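Local coordinates for protein-L-isoaspartate(D-aspartate) O-methyltransferase (Sulfolobus tokodaii, PDB 1VBF) that catalyses the S-adenosylmethionine-dependent methyl esterification of L-isoaspartyl residues in proteins, a reaction of protein repair, and gains thermostability from its oligomeric assembly, at the interface of chains A and B and the interface of chains A and C. Sequence-based numbering; all coordinates share one arbitrary frame. Chains: chain A/B/C, 231aa long hypothetical protein-L-isoaspartate O-methyltransferase.

Contact 1: the interface of chains A and B. Residues chain A 32, 46-49; chain B 32-33, 46, 48-49.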
ATOM      1  N   ASN A  32      16.361  -2.158  34.891  1.00 43.22           N
ATOM      2  CA  ASN A  32      16.831  -2.117  33.516  1.00 42.02           C
ATOM      3  C   ASN A  32      16.752  -0.735  32.854  1.00 42.02           C
ATOM      4  O   ASN A  32      17.303  -0.531  31.773  1.00 40.99           O
ATOM      5  CB  ASN A  32      16.035  -3.141  32.702  1.00 40.50           C
ATOM      6  CG  ASN A  32      14.544  -2.803  32.627  1.00 41.50           C
ATOM      7  OD1 ASN A  32      13.882  -2.551  33.645  1.00 41.23           O
ATOM      8  ND2 ASN A  32      14.008  -2.804  31.413  1.00 40.49           N
ATOM      9  N   PRO A  46       9.971   2.007  27.437  1.00 37.61           N
ATOM     10  CA  PRO A  46       9.192   0.756  27.487  1.00 38.32           C
ATOM     11  C   PRO A  46       8.962   0.206  28.888  1.00 38.47           C
ATOM     12  O   PRO A  46       9.927  -0.148  29.563  1.00 40.22           O
ATOM     13  CB  PRO A  46      10.046  -0.229  26.671  1.00 38.82           C
ATOM     14  CG  PRO A  46      11.129   0.622  26.016  1.00 38.84           C
ATOM     15  CD  PRO A  46      11.346   1.735  26.986  1.00 37.62           C
ATOM     16  N   ILE A  47       7.705   0.105  29.314  1.00 38.43           N
ATOM     17  CA  ILE A  47       7.394  -0.435  30.640  1.00 37.97           C
ATOM     18  C   ILE A  47       6.634  -1.755  30.546  1.00 39.13           C
ATOM     19  O   ILE A  47       7.032  -2.761  31.139  1.00 41.58           O
ATOM     20  CB  ILE A  47       6.565   0.527  31.457  1.00 37.35           C
ATOM     21  CG1 ILE A  47       7.281   1.870  31.551  1.00 35.55           C
ATOM     22  CG2 ILE A  47       6.309  -0.078  32.822  1.00 37.16           C
ATOM     23  CD1 ILE A  47       8.714   1.758  32.007  1.00 35.67           C
ATOM     24  N   LEU A  48       5.526  -1.766  29.820  1.00 38.18           N
ATOM     25  CA  LEU A  48       4.785  -3.010  29.652  1.00 36.83           C
ATOM     26  C   LEU A  48       4.583  -3.217  28.166  1.00 36.11           C
ATOM     27  O   LEU A  48       4.771  -2.295  27.378  1.00 37.09           O
ATOM     28  CB  LEU A  48       3.425  -2.933  30.340  1.00 37.18           C
ATOM     29  CG  LEU A  48       3.388  -3.168  31.847  1.00 37.28           C
ATOM     30  CD1 LEU A  48       2.004  -2.830  32.380  1.00 38.12           C
ATOM     31  CD2 LEU A  48       3.735  -4.629  32.134  1.00 37.24           C
ATOM     32  N   PRO A  49       4.231  -4.438  27.753  1.00 36.04           N
ATOM     33  CA  PRO A  49       4.027  -4.612  26.314  1.00 35.30           C
ATOM     34  C   PRO A  49       2.976  -3.580  25.893  1.00 35.81           C
ATOM     35  O   PRO A  49       1.899  -3.491  26.495  1.00 36.22           O
ATOM     36  CB  PRO A  49       3.506  -6.041  26.211  1.00 34.12           C
ATOM     37  CG  PRO A  49       4.160  -6.726  27.385  1.00 34.61           C
ATOM     38  CD  PRO A  49       4.038  -5.705  28.483  1.00 35.58           C
TER
ATOM     39  N   ASN B  32       8.639  -4.297  37.018  1.00 45.99           N
ATOM     40  CA  ASN B  32       7.469  -4.037  36.174  1.00 44.32           C
ATOM     41  C   ASN B  32       6.926  -5.262  35.419  1.00 41.93           C
ATOM     42  O   ASN B  32       5.740  -5.331  35.125  1.00 40.25           O
ATOM     43  CB  ASN B  32       7.822  -2.927  35.169  1.00 44.14           C
ATOM     44  CG  ASN B  32       9.126  -3.219  34.409  1.00 45.44           C
ATOM     45  OD1 ASN B  32      10.201  -3.322  35.009  1.00 46.47           O
ATOM     46  ND2 ASN B  32       9.028  -3.372  33.097  1.00 44.87           N
ATOM     47  N   LEU B  33       7.789  -6.228  35.127  1.00 40.98           N
ATOM     48  CA  LEU B  33       7.403  -7.412  34.365  1.00 42.02           C
ATOM     49  C   LEU B  33       7.311  -8.722  35.152  1.00 43.72           C
ATOM     50  O   LEU B  33       7.207  -9.801  34.567  1.00 43.61           O
ATOM     51  CB  LEU B  33       8.390  -7.614  33.211  1.00 41.21           C
ATOM     52  CG  LEU B  33       8.475  -6.559  32.110  1.00 40.56           C
ATOM     53  CD1 LEU B  33       9.608  -6.892  31.173  1.00 40.01           C
ATOM     54  CD2 LEU B  33       7.174  -6.521  31.349  1.00 41.64           C
ATOM     55  N   PRO B  46       9.352  -5.867  26.949  1.00 37.99           N
ATOM     56  CA  PRO B  46      10.153  -4.651  26.809  1.00 37.73           C
ATOM     57  C   PRO B  46      11.217  -4.561  27.878  1.00 37.86           C
ATOM     58  O   PRO B  46      10.904  -4.615  29.064  1.00 38.84           O
ATOM     59  CB  PRO B  46       9.126  -3.535  26.981  1.00 38.03           C
ATOM     60  CG  PRO B  46       7.817  -4.200  26.744  1.00 38.47           C
ATOM     61  CD  PRO B  46       7.991  -5.532  27.373  1.00 37.36           C
ATOM     62  N   LEU B  48      14.597  -2.664  26.939  1.00 38.76           N
ATOM     63  CA  LEU B  48      15.278  -1.430  26.588  1.00 40.08           C
ATOM     64  C   LEU B  48      14.627  -0.840  25.343  1.00 39.63           C
ATOM     65  O   LEU B  48      14.003  -1.559  24.571  1.00 39.80           O
ATOM     66  CB  LEU B  48      16.757  -1.711  26.297  1.00 42.58           C
ATOM     67  CG  LEU B  48      17.705  -1.930  27.486  1.00 44.40           C
ATOM     68  CD1 LEU B  48      19.137  -2.134  26.976  1.00 43.77           C
ATOM     69  CD2 LEU B  48      17.645  -0.713  28.418  1.00 45.23           C
ATOM     70  N   PRO B  49      14.763   0.480  25.129  1.00 38.60           N
ATOM     71  CA  PRO B  49      14.156   1.072  23.937  1.00 37.12           C
ATOM     72  C   PRO B  49      14.627   0.312  22.696  1.00 37.36           C
ATOM     73  O   PRO B  49      15.818   0.215  22.433  1.00 38.84           O
ATOM     74  CB  PRO B  49      14.676   2.499  23.977  1.00 36.36           C
ATOM     75  CG  PRO B  49      14.791   2.772  25.438  1.00 35.35           C
ATOM     76  CD  PRO B  49      15.435   1.513  25.939  1.00 36.99           C
TER
HETATM   77  O   HOH W   1      11.017  -2.508  30.498  1.00 38.96           O
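A:Pro46 and B:Pro46 turn their backbone carbonyls towards one shared water, which B:Pro46 O reaches at 2.6 Å and A:Pro46 O at 2.8 Å. A third partner is the side-chain amide of A:Asn32, whose ND2 lies 3.1 Å from this water with a nearly straight N-H (163°). B:Asn32 ND2 also approaches the water, but only weakly. B:Asn32 ND2 is engaged chiefly by a direct hydrogen bond across the interface, to the backbone O of A:Ile47 at 2.9 Å. It meets a lone pair in the carbonyl plane, and the acceptor stays near the plane of the amide. With CG of B:Asn32 between its own backbone N and carbonyl carbon (chi1 51°), the amide points at the partner strand. The two Asn32 amides lie almost parallel, 4° between planes. Apolar packing flanks the polar centre: the proline rings touch through A:Pro46 CB and B:Pro46 CB, 3.4 Å apart. Each Pro46 ring also crosses the Pro49 of the other chain at about a right angle, CG of A:Pro46 lying 3.7 Å from CA of B:Pro49. A:Leu48 and B:Leu33 run antiparallel alongside one another, touching through their CD2 methyls. The patch thus joins strands 45-48 of two subunits about a two-fold axis, probably helping to stabilise the oligomer.

Contact 2: the interface of chains A and C. Residues chain A 146-148, 152, 181, 183; chain C 199-200, 203.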
ATOM      1  N   THR A 146     -11.283  11.630  19.427  1.00 28.20           N
ATOM      2  CA  THR A 146     -11.843  12.994  19.412  1.00 30.47           C
ATOM      3  C   THR A 146     -11.514  13.647  20.743  1.00 33.86           C
ATOM      4  O   THR A 146     -10.741  13.126  21.545  1.00 37.24           O
ATOM      5  CB  THR A 146     -13.380  13.043  19.435  1.00 28.07           C
ATOM      6  OG1 THR A 146     -13.913  11.729  19.381  1.00 29.87           O
ATOM      7  CG2 THR A 146     -13.904  13.876  18.347  1.00 25.23           C
ATOM      8  N   LEU A 147     -12.158  14.785  20.976  1.00 34.89           N
ATOM      9  CA  LEU A 147     -12.039  15.503  22.225  1.00 35.88           C
ATOM     10  C   LEU A 147     -12.664  14.527  23.217  1.00 36.45           C
ATOM     11  O   LEU A 147     -13.760  14.043  22.970  1.00 37.85           O
ATOM     12  CB  LEU A 147     -12.915  16.745  22.178  1.00 36.01           C
ATOM     13  CG  LEU A 147     -12.452  18.052  22.800  1.00 37.03           C
ATOM     14  CD1 LEU A 147     -13.722  18.825  23.131  1.00 36.43           C
ATOM     15  CD2 LEU A 147     -11.575  17.833  24.045  1.00 35.40           C
ATOM     16  N   LEU A 148     -11.982  14.220  24.315  1.00 37.23           N
ATOM     17  CA  LEU A 148     -12.527  13.310  25.318  1.00 38.46           C
ATOM     18  C   LEU A 148     -13.640  14.004  26.098  1.00 40.74           C
ATOM     19  O   LEU A 148     -13.390  14.858  26.943  1.00 41.79           O
ATOM     20  CB  LEU A 148     -11.438  12.863  26.283  1.00 38.74           C
ATOM     21  CG  LEU A 148     -10.447  11.800  25.821  1.00 39.01           C
ATOM     22  CD1 LEU A 148      -9.422  11.569  26.910  1.00 37.90           C
ATOM     23  CD2 LEU A 148     -11.183  10.512  25.514  1.00 38.27           C
ATOM     24  N   TYR A 152     -13.594  16.414  29.583  1.00 40.91           N
ATOM     25  CA  TYR A 152     -13.945  17.787  29.210  1.00 40.41           C
ATOM     26  C   TYR A 152     -15.173  18.288  29.983  1.00 42.03           C
ATOM     27  O   TYR A 152     -15.234  19.445  30.392  1.00 41.54           O
ATOM     28  CB  TYR A 152     -14.241  17.874  27.715  1.00 37.91           C
ATOM     29  CG  TYR A 152     -14.605  19.260  27.254  1.00 36.96           C
ATOM     30  CD1 TYR A 152     -13.633  20.253  27.144  1.00 36.78           C
ATOM     31  CD2 TYR A 152     -15.923  19.592  26.941  1.00 37.17           C
ATOM     32  CE1 TYR A 152     -13.954  21.540  26.736  1.00 36.21           C
ATOM     33  CE2 TYR A 152     -16.259  20.876  26.532  1.00 36.44           C
ATOM     34  CZ  TYR A 152     -15.265  21.847  26.432  1.00 37.79           C
ATOM     35  OH  TYR A 152     -15.569  23.133  26.030  1.00 39.33           O
ATOM     36  N   ASN A 181     -19.601  24.635  24.684  1.00 56.37           N
ATOM     37  CA  ASN A 181     -19.450  23.652  23.617  1.00 55.23           C
ATOM     38  C   ASN A 181     -18.640  24.194  22.447  1.00 55.48           C
ATOM     39  O   ASN A 181     -18.807  23.742  21.313  1.00 57.16           O
ATOM     40  CB  ASN A 181     -20.812  23.177  23.120  1.00 54.60           C
ATOM     41  CG  ASN A 181     -21.447  22.147  24.046  1.00 54.96           C
ATOM     42  OD1 ASN A 181     -22.675  22.042  24.131  1.00 56.48           O
ATOM     43  ND2 ASN A 181     -20.615  21.387  24.748  1.00 51.88           N
ATOM     44  N   PRO A 183     -14.853  24.924  22.702  1.00 51.84           N
ATOM     45  CA  PRO A 183     -13.532  24.971  23.318  1.00 51.34           C
ATOM     46  C   PRO A 183     -12.524  25.569  22.367  1.00 51.27           C
ATOM     47  O   PRO A 183     -12.698  25.530  21.153  1.00 51.27           O
ATOM     48  CB  PRO A 183     -13.209  23.499  23.581  1.00 52.06           C
ATOM     49  CG  PRO A 183     -14.515  22.782  23.422  1.00 52.25           C
ATOM     50  CD  PRO A 183     -15.231  23.544  22.375  1.00 52.14           C
TER
ATOM     51  N   LEU C 199     -18.431  18.788  17.356  1.00 33.92           N
ATOM     52  CA  LEU C 199     -17.540  18.784  18.499  1.00 34.00           C
ATOM     53  C   LEU C 199     -16.879  17.428  18.735  1.00 34.61           C
ATOM     54  O   LEU C 199     -15.661  17.346  18.881  1.00 34.54           O
ATOM     55  CB  LEU C 199     -18.318  19.195  19.755  1.00 33.38           C
ATOM     56  CG  LEU C 199     -17.670  20.121  20.788  1.00 32.68           C
ATOM     57  CD1 LEU C 199     -18.301  19.849  22.135  1.00 31.75           C
ATOM     58  CD2 LEU C 199     -16.181  19.884  20.887  1.00 33.30           C
ATOM     59  N   TYR C 200     -17.682  16.365  18.778  1.00 34.57           N
ATOM     60  CA  TYR C 200     -17.146  15.027  19.019  1.00 32.75           C
ATOM     61  C   TYR C 200     -17.039  14.220  17.740  1.00 32.13           C
ATOM     62  O   TYR C 200     -17.158  12.994  17.747  1.00 32.55           O
ATOM     63  CB  TYR C 200     -17.996  14.303  20.060  1.00 32.02           C
ATOM     64  CG  TYR C 200     -17.991  15.025  21.390  1.00 33.93           C
ATOM     65  CD1 TYR C 200     -16.898  14.944  22.247  1.00 35.71           C
ATOM     66  CD2 TYR C 200     -19.038  15.870  21.756  1.00 35.10           C
ATOM     67  CE1 TYR C 200     -16.842  15.695  23.432  1.00 36.39           C
ATOM     68  CE2 TYR C 200     -18.993  16.623  22.930  1.00 36.33           C
ATOM     69  CZ  TYR C 200     -17.889  16.536  23.762  1.00 36.64           C
ATOM     70  OH  TYR C 200     -17.808  17.308  24.900  1.00 38.43           O
ATOM     71  N   TYR C 203     -11.235  14.927  14.065  1.00 35.00           N
ATOM     72  CA  TYR C 203     -10.259  16.005  14.119  1.00 36.33           C
ATOM     73  C   TYR C 203      -9.116  15.869  13.107  1.00 38.50           C
ATOM     74  O   TYR C 203      -8.303  16.779  12.974  1.00 38.37           O
ATOM     75  CB  TYR C 203      -9.699  16.154  15.539  1.00 35.32           C
ATOM     76  CG  TYR C 203     -10.637  16.915  16.448  1.00 35.04           C
ATOM     77  CD1 TYR C 203     -11.624  16.258  17.185  1.00 35.89           C
ATOM     78  CD2 TYR C 203     -10.618  18.307  16.480  1.00 33.91           C
ATOM     79  CE1 TYR C 203     -12.574  16.978  17.926  1.00 34.41           C
ATOM     80  CE2 TYR C 203     -11.564  19.032  17.208  1.00 34.25           C
ATOM     81  CZ  TYR C 203     -12.537  18.364  17.921  1.00 34.31           C
ATOM     82  OH  TYR C 203     -13.487  19.100  18.581  1.00 34.67           O
TER
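Apolar contacts dominate where A:Leu147 meets C:Leu199: their side chains meet obliquely through A:Leu147 CD1 and C:Leu199 CD2, 3.5 Å apart. The same CD2 methyl also reaches the ring of A:Pro183, 4.1 Å from its CD, while CD1 of C:Leu199 lies 3.8 Å from ND2 of A:Asn181. C:Leu199 is thus bordered by A:Leu147, A:Pro183 and A:Asn181, among others perhaps. Behind A:Leu147, the ring of A:Tyr152, placed with CG anti to the backbone N (chi1 -180°), backs the leucine, whose CD1 stands 4.2 Å above the ring plane and over its centre. The methyl CG2 of A:Thr146 comes to the in-plane edge of the C:Tyr203 ring, 3.4 Å from CE1. Polar-to-aromatic contacts follow: the backbone O of A:Leu147 faces the edge of the C:Tyr200 ring in its plane, 3.3 Å from CD1, and the phenol OH of that tyrosine ends against CD2 of A:Tyr152. Within chain C, the hydroxyl OH of C:Tyr203 donates a hydrogen bond to C:Leu199 O (2.8 Å), on a lone pair in the carbonyl plane, tying the segment's two ends together. In the fold, A:146-148 lead into helix 149-153, whose first residue, Cys149, forms an interchain disulfide; C:199-203 belong to the stretch between strand 184-191 and C-terminal helix 209-219.

Contact 3: the interface of chains A and C. Residues chain A 201, 203-204; chain C 145-147, 165, 172, 174.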
ATOM      1  N   GLY A 201     -12.822   5.283  23.813  1.00 33.68           N
ATOM      2  CA  GLY A 201     -11.503   5.158  23.233  1.00 34.95           C
ATOM      3  C   GLY A 201     -11.574   4.690  21.798  1.00 35.51           C
ATOM      4  O   GLY A 201     -12.561   4.957  21.126  1.00 38.16           O
ATOM      5  N   TYR A 203     -11.964   2.011  18.668  1.00 35.11           N
ATOM      6  CA  TYR A 203     -12.675   0.776  18.376  1.00 34.61           C
ATOM      7  C   TYR A 203     -12.056   0.065  17.184  1.00 36.83           C
ATOM      8  O   TYR A 203     -12.458  -1.040  16.849  1.00 37.40           O
ATOM      9  CB  TYR A 203     -14.168   1.047  18.138  1.00 32.48           C
ATOM     10  CG  TYR A 203     -14.951   1.258  19.422  1.00 29.63           C
ATOM     11  CD1 TYR A 203     -14.863   2.452  20.125  1.00 30.45           C
ATOM     12  CD2 TYR A 203     -15.698   0.229  19.981  1.00 27.39           C
ATOM     13  CE1 TYR A 203     -15.487   2.608  21.361  1.00 30.20           C
ATOM     14  CE2 TYR A 203     -16.326   0.368  21.206  1.00 27.52           C
ATOM     15  CZ  TYR A 203     -16.215   1.563  21.899  1.00 31.29           C
ATOM     16  OH  TYR A 203     -16.796   1.721  23.153  1.00 32.33           O
ATOM     17  N   ASP A 204     -11.091   0.703  16.525  1.00 40.61           N
ATOM     18  CA  ASP A 204     -10.381   0.073  15.396  1.00 44.60           C
ATOM     19  C   ASP A 204      -8.867   0.209  15.624  1.00 44.91           C
ATOM     20  O   ASP A 204      -8.434   1.106  16.329  1.00 43.92           O
ATOM     21  CB  ASP A 204     -10.765   0.662  14.006  1.00 46.25           C
ATOM     22  CG  ASP A 204     -11.515   1.992  14.083  1.00 49.51           C
ATOM     23  OD1 ASP A 204     -11.202   2.845  14.941  1.00 52.28           O
ATOM     24  OD2 ASP A 204     -12.419   2.199  13.248  1.00 50.47           O
TER
ATOM     25  N   PRO C 145     -16.012   8.764  15.727  1.00 30.66           N
ATOM     26  CA  PRO C 145     -14.702   8.233  16.112  1.00 30.09           C
ATOM     27  C   PRO C 145     -14.831   7.237  17.261  1.00 30.58           C
ATOM     28  O   PRO C 145     -14.044   6.310  17.379  1.00 29.78           O
ATOM     29  CB  PRO C 145     -13.932   9.485  16.514  1.00 31.28           C
ATOM     30  CG  PRO C 145     -14.651  10.610  15.760  1.00 31.01           C
ATOM     31  CD  PRO C 145     -16.078  10.225  15.908  1.00 29.51           C
ATOM     32  N   THR C 146     -15.835   7.435  18.107  1.00 31.87           N
ATOM     33  CA  THR C 146     -16.078   6.547  19.243  1.00 33.38           C
ATOM     34  C   THR C 146     -17.556   6.636  19.537  1.00 35.09           C
ATOM     35  O   THR C 146     -18.314   7.260  18.795  1.00 37.56           O
ATOM     36  CB  THR C 146     -15.424   7.029  20.565  1.00 32.59           C
ATOM     37  OG1 THR C 146     -14.278   7.822  20.292  1.00 36.83           O
ATOM     38  CG2 THR C 146     -15.015   5.865  21.403  1.00 30.17           C
ATOM     39  N   LEU C 147     -17.935   6.032  20.658  1.00 34.82           N
ATOM     40  CA  LEU C 147     -19.292   6.042  21.148  1.00 33.89           C
ATOM     41  C   LEU C 147     -19.654   7.508  21.398  1.00 33.32           C
ATOM     42  O   LEU C 147     -18.931   8.225  22.087  1.00 32.38           O
ATOM     43  CB  LEU C 147     -19.341   5.272  22.460  1.00 35.60           C
ATOM     44  CG  LEU C 147     -20.592   4.493  22.848  1.00 37.24           C
ATOM     45  CD1 LEU C 147     -20.612   4.355  24.372  1.00 38.50           C
ATOM     46  CD2 LEU C 147     -21.832   5.209  22.380  1.00 39.86           C
ATOM     47  N   ILE C 165     -19.529   3.009  14.397  1.00 36.14           N
ATOM     48  CA  ILE C 165     -18.331   3.556  15.017  1.00 36.70           C
ATOM     49  C   ILE C 165     -17.087   3.169  14.225  1.00 36.95           C
ATOM     50  O   ILE C 165     -16.878   2.002  13.894  1.00 39.21           O
ATOM     51  CB  ILE C 165     -18.130   3.051  16.469  1.00 36.28           C
ATOM     52  CG1 ILE C 165     -19.298   3.489  17.350  1.00 32.88           C
ATOM     53  CG2 ILE C 165     -16.802   3.597  17.030  1.00 35.62           C
ATOM     54  CD1 ILE C 165     -19.158   3.004  18.753  1.00 29.07           C
ATOM     55  N   LYS C 172     -18.116  -0.165  11.786  1.00 34.54           N
ATOM     56  CA  LYS C 172     -18.913  -1.244  12.344  1.00 37.18           C
ATOM     57  C   LYS C 172     -20.203  -0.673  12.914  1.00 37.44           C
ATOM     58  O   LYS C 172     -20.204   0.402  13.502  1.00 37.12           O
ATOM     59  CB  LYS C 172     -18.154  -1.962  13.456  1.00 40.21           C
ATOM     60  CG  LYS C 172     -17.002  -2.846  12.999  1.00 45.35           C
ATOM     61  CD  LYS C 172     -15.908  -2.808  14.052  1.00 51.66           C
ATOM     62  CE  LYS C 172     -15.473  -1.332  14.282  1.00 55.30           C
ATOM     63  NZ  LYS C 172     -14.603  -1.110  15.479  1.00 57.17           N
ATOM     64  N   TYR C 174     -23.043  -0.678  15.596  1.00 35.55           N
ATOM     65  CA  TYR C 174     -23.173  -1.153  16.962  1.00 37.36           C
ATOM     66  C   TYR C 174     -24.530  -0.931  17.605  1.00 37.66           C
ATOM     67  O   TYR C 174     -25.132   0.134  17.463  1.00 38.03           O
ATOM     68  CB  TYR C 174     -22.151  -0.497  17.878  1.00 40.00           C
ATOM     69  CG  TYR C 174     -20.747  -0.974  17.737  1.00 42.00           C
ATOM     70  CD1 TYR C 174     -19.883  -0.399  16.809  1.00 42.53           C
ATOM     71  CD2 TYR C 174     -20.269  -1.991  18.556  1.00 45.18           C
ATOM     72  CE1 TYR C 174     -18.574  -0.827  16.702  1.00 44.76           C
ATOM     73  CE2 TYR C 174     -18.952  -2.433  18.459  1.00 46.24           C
ATOM     74  CZ  TYR C 174     -18.115  -1.846  17.531  1.00 46.29           C
ATOM     75  OH  TYR C 174     -16.822  -2.290  17.433  1.00 48.98           O
TER
HETATM   76  O   HOH W   2     -12.296   3.963  17.071  1.00 42.28           O
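Polar contacts come first at A:Tyr203, whose backbone O accepts a hydrogen bond from the side-chain amine NZ of C:Lys172, modelled at 2.5 Å. Kinks in the lysine chain, the sharper at chi3 (-57°), bring NZ to this carbonyl. C:Lys172 NZ also donates to the phenol OH of C:Tyr174 at 3.2 Å, which helps fix where NZ sits. A:Asp204 OD2, of the carboxylate, is near but not in contact, 4.5 Å from C:Lys172 NZ; opposite charges may add mild attraction. A water bridges the chains: it binds A:Tyr203 N and A:Asp204 OD1 on one side and C:Pro145 O, 2.9 Å away, on the other. Apolar contacts line one face and an edge of the A:Tyr203 ring, and chain C hides 92 Å² of the residue's surface. C:Thr146 CG2 lies in the ring plane at its edge, though this rotation is doubtful because the methyl also crowds A:Gly201 O. C:Ile165 brings its own CG2, anti to the backbone N, against A:Tyr203 CG at 3.8 Å. From the same face, but by the other edge, C:Tyr174 brings CZ to 4.0 Å from CD2 of A:Tyr203. The tyrosine projects from the loop preceding helix 209-219 of one subunit onto strands 159-165 and 171-177 and the loop before helix 149-153 of the other.

Contacts 2 and 3, whose C-alpha centres lie about 15 Å apart, belong to one two-fold interface between A and C: the segment around residues 199-204 of each chain packs on the loop 145-148 of the other, so Thr146, Leu147 and Tyr203 appear in both with chains exchanged. Contact 1, about 32 Å from contact 2 and 29 Å from contact 3, uses a different surface and a different partner. Chain A thus pairs separately with B and C, about two distinct two-folds, consistent with the six-copy deposited assembly; together with the trimeric coiled coil, these interfaces probably contribute to thermostability.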